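Side-chain contacts in SVS_variant_AS1 (Streptomyces sp. CWA1, PDB 6TJA), which probably cyclises geranylgeranyl diphosphate to the diterpene spiroviolene, as an engineered ancestral variant of a bacterial terpene cyclase: residues 48-51 and 52-56; 254-257 and 258-262. All coordinates share one frame; numbering follows the deposited sequence.

Interaction 1 (48-51 and 52-56)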
# COMPACT_ATOMS: atom_id res chain seq x y z
N ARG A 48 13.50 -25.74 6.50
CA ARG A 48 12.83 -25.81 7.83
C ARG A 48 13.82 -25.39 8.94
O ARG A 48 13.47 -24.54 9.75
CB ARG A 48 12.29 -27.22 8.11
CG ARG A 48 10.89 -27.46 7.56
CD ARG A 48 10.36 -28.84 7.93
NE ARG A 48 10.98 -29.84 7.08
CZ ARG A 48 10.64 -30.07 5.81
NH1 ARG A 48 9.66 -29.39 5.23
NH2 ARG A 48 11.29 -31.00 5.11
N ALA A 49 15.00 -25.98 8.98
CA ALA A 49 16.00 -25.69 10.03
C ALA A 49 16.48 -24.24 9.89
O ALA A 49 16.69 -23.58 10.93
CB ALA A 49 17.16 -26.66 9.94
N TRP A 50 16.66 -23.76 8.65
CA TRP A 50 17.05 -22.34 8.40
C TRP A 50 15.99 -21.41 9.02
O TRP A 50 16.37 -20.50 9.78
CB TRP A 50 17.26 -22.05 6.91
CG TRP A 50 17.85 -20.69 6.70
CD1 TRP A 50 19.18 -20.36 6.68
CD2 TRP A 50 17.13 -19.45 6.55
NE1 TRP A 50 19.33 -19.00 6.50
CE2 TRP A 50 18.09 -18.42 6.43
CE3 TRP A 50 15.76 -19.11 6.51
CZ2 TRP A 50 17.72 -17.08 6.26
CZ3 TRP A 50 15.40 -17.79 6.35
CH2 TRP A 50 16.37 -16.79 6.24
N VAL A 51 14.71 -21.67 8.75
CA VAL A 51 13.59 -20.79 9.22
C VAL A 51 13.49 -20.86 10.76
O VAL A 51 13.41 -19.81 11.41
CB VAL A 51 12.28 -21.14 8.50
CG1 VAL A 51 11.11 -20.33 9.05
CG2 VAL A 51 12.40 -20.92 6.99
N ILE A 52 13.53 -22.07 11.33
CA ILE A 52 13.51 -22.30 12.81
C ILE A 52 14.65 -21.47 13.44
O ILE A 52 14.40 -20.74 14.42
CB ILE A 52 13.59 -23.81 13.08
CG1 ILE A 52 12.25 -24.48 12.75
CG2 ILE A 52 14.03 -24.12 14.51
CD1 ILE A 52 12.33 -25.98 12.74
N ALA A 53 15.83 -21.52 12.84
CA ALA A 53 17.07 -20.90 13.35
C ALA A 53 17.02 -19.37 13.26
O ALA A 53 17.89 -18.72 13.85
CB ALA A 53 18.27 -21.45 12.57
N THR A 54 16.05 -18.76 12.55
CA THR A 54 15.83 -17.29 12.68
C THR A 54 15.45 -16.95 14.13
O THR A 54 15.79 -15.83 14.53
CB THR A 54 14.76 -16.73 11.73
OG1 THR A 54 13.49 -17.31 12.04
CG2 THR A 54 15.13 -16.93 10.28
N HIS A 55 14.84 -17.87 14.88
CA HIS A 55 14.24 -17.65 16.22
C HIS A 55 13.32 -16.44 16.14
O HIS A 55 13.53 -15.47 16.88
CB HIS A 55 15.29 -17.42 17.31
CG HIS A 55 16.28 -18.52 17.44
ND1 HIS A 55 15.99 -19.68 18.13
CD2 HIS A 55 17.52 -18.66 16.94
CE1 HIS A 55 17.03 -20.49 18.07
NE2 HIS A 55 17.98 -19.88 17.34
N SER A 56 12.35 -16.47 15.24
CA SER A 56 11.47 -15.30 15.02
C SER A 56 10.52 -15.14 16.21
O SER A 56 10.06 -14.02 16.45
CB SER A 56 10.80 -15.38 13.71
OG SER A 56 11.78 -15.30 12.68

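Interaction 2 (254-257 and 258-262)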
# COMPACT_ATOMS: atom_id res chain seq x y z
N ARG A 254 29.78 9.29 -1.52
CA ARG A 254 30.66 10.24 -0.80
C ARG A 254 32.14 9.84 -0.98
O ARG A 254 32.98 10.47 -0.36
CB ARG A 254 30.24 10.31 0.67
CG ARG A 254 28.74 10.54 0.89
CD ARG A 254 28.34 12.01 0.95
NE ARG A 254 29.18 12.63 1.98
CZ ARG A 254 28.95 12.59 3.30
NH1 ARG A 254 27.86 12.02 3.80
NH2 ARG A 254 29.83 13.16 4.11
N GLY A 255 32.45 8.83 -1.81
CA GLY A 255 33.82 8.30 -1.96
C GLY A 255 34.49 8.00 -0.62
O GLY A 255 35.68 8.30 -0.45
N MET A 256 33.77 7.39 0.32
CA MET A 256 34.33 7.02 1.64
C MET A 256 34.95 5.62 1.56
O MET A 256 34.43 4.77 0.82
CB MET A 256 33.25 7.03 2.72
CG MET A 256 32.81 8.40 3.15
SD MET A 256 31.49 8.26 4.35
CE MET A 256 31.28 9.99 4.77
N SER A 257 35.99 5.39 2.37
CA SER A 257 36.42 4.03 2.79
C SER A 257 35.26 3.36 3.54
O SER A 257 34.30 4.07 3.97
CB SER A 257 37.66 4.07 3.62
OG SER A 257 37.48 4.84 4.81
N LEU A 258 35.31 2.03 3.62
CA LEU A 258 34.36 1.24 4.41
C LEU A 258 34.39 1.80 5.83
O LEU A 258 33.31 2.08 6.37
CB LEU A 258 34.72 -0.24 4.35
CG LEU A 258 33.93 -1.11 5.34
CD1 LEU A 258 32.44 -1.02 5.07
CD2 LEU A 258 34.40 -2.56 5.28
N GLN A 259 35.58 2.01 6.40
CA GLN A 259 35.72 2.48 7.80
C GLN A 259 35.03 3.84 7.97
O GLN A 259 34.32 3.97 8.96
CB GLN A 259 37.18 2.59 8.26
CG GLN A 259 37.31 2.90 9.75
CD GLN A 259 36.51 1.97 10.64
OE1 GLN A 259 36.48 0.75 10.45
NE2 GLN A 259 35.83 2.53 11.63
N GLU A 260 35.25 4.81 7.07
CA GLU A 260 34.58 6.14 7.13
C GLU A 260 33.05 5.97 6.99
O GLU A 260 32.32 6.56 7.78
CB GLU A 260 35.15 7.09 6.06
CG GLU A 260 36.61 7.50 6.29
CD GLU A 260 37.32 8.07 5.05
OE1 GLU A 260 36.72 8.06 3.97
OE2 GLU A 260 38.50 8.50 5.18
N ALA A 261 32.59 5.14 6.06
CA ALA A 261 31.15 4.84 5.86
C ALA A 261 30.57 4.23 7.15
O ALA A 261 29.47 4.67 7.54
CB ALA A 261 30.92 3.95 4.66
N VAL A 262 31.25 3.29 7.80
CA VAL A 262 30.74 2.64 9.05
C VAL A 262 30.49 3.74 10.11
O VAL A 262 29.44 3.69 10.80
CB VAL A 262 31.67 1.53 9.57
CG1 VAL A 262 31.36 1.12 11.02
CG2 VAL A 262 31.66 0.31 8.67

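Interaction 1 (48-51 and 52-56)
Thr54, third residue of a type I beta turn from Ile52 to His55, turns back onto Val51, just before that turn, which joins helices 45-52 and 56-61 of the alpha-helical terpene cyclase fold. His55 N closes the turn on Ile52 O at 2.9 Å, and His55, with a positive phi of 51°, occupies the N-cap position of helix 56-61. Along the Thr54 side chain, CB lies 3.4 Å from Val51 O, and there the chain forks. A chi1 of 63° sets OG1 between the backbone N and the carbonyl carbon, from where it donates to Val51 O at 2.6 Å, almost in line with that carbonyl bond. Thr54 N reaches the same oxygen from above the carbonyl plane (3.1 Å), so two bonds from one residue grip Val51 O. OG1 in turn accepts from Ser56 OG at 2.7 Å, making a short hydrogen-bond chain that ends at Val51 O. The other branch, CG2, sits over one face of the Trp50 indole and meets CZ3 at 4.0 Å, the two side chains lying roughly perpendicular. Beyond the two segments, Thr54 touches Tyr81 of helix 70-91, and its carbonyl accepts from Trp308 NE1. One turn back, Ile52 N donates nearly straight to Arg48 O (172° at the hydrogen), while Ile52 CG1 passes 3.2 Å from that same oxygen.

Interaction 2 (254-257 and 258-262)
The carboxylate of Glu260 is met from above its plane by Ser257 N, which donates to OE1 at 3.2 Å from 51° out of that plane. The other flat group, the Arg254 guanidinium, carries the methyl CE of Met256 over one face, offset toward its rim. Between Ser257 and Glu260 the bonding is reciprocal: Glu260 N donates to Ser257 OG at 3.2 Å, nearly straight. This is a capping box, with Ser257 as N-cap of helix 258-283, within the terpene synthase family 2 C-terminal metal-binding region. Both torsions serve it. In Ser257, chi1 of 60° turns OG toward the first helical turn; in Glu260, chi1 of -68° swings CG back beside its own backbone N, and the extended chain then carries OE1 to the Ser257 amide. Met256 CB lies 4.3 Å from Ala261 CB, a pair placed as in a hydrophobic staple, and also rests on Glu260 CB. Ala261 N donates to Ser257 O at 2.9 Å, the first regular helical bond. The box thus supplies acceptors for the amides of Ser257 and Glu260 at the helix start, where the negative Glu260 carboxylate is probably favoured by the helix dipole.

Overall arrangement
From the N terminus, the chain first meets interaction 1, at the turn between helix 45-52 and helix 56-61, and much later interaction 2, at the short link between helix 246-254 and helix 258-283. They lie in series and neither nest nor cross; each closes a bend between consecutive helices. Their centres are 33 Å apart and the nearest atoms about 22 Å, so they do not touch. Interaction 1 sets its turn between helices 25-38 and 70-91, through Ile52 on Val33 and Ser56 on Phe84. Interaction 2 packs its new helix onto helix 246-254, through Ala261 on Leu250. Both belong to the surface of this all-helical fold.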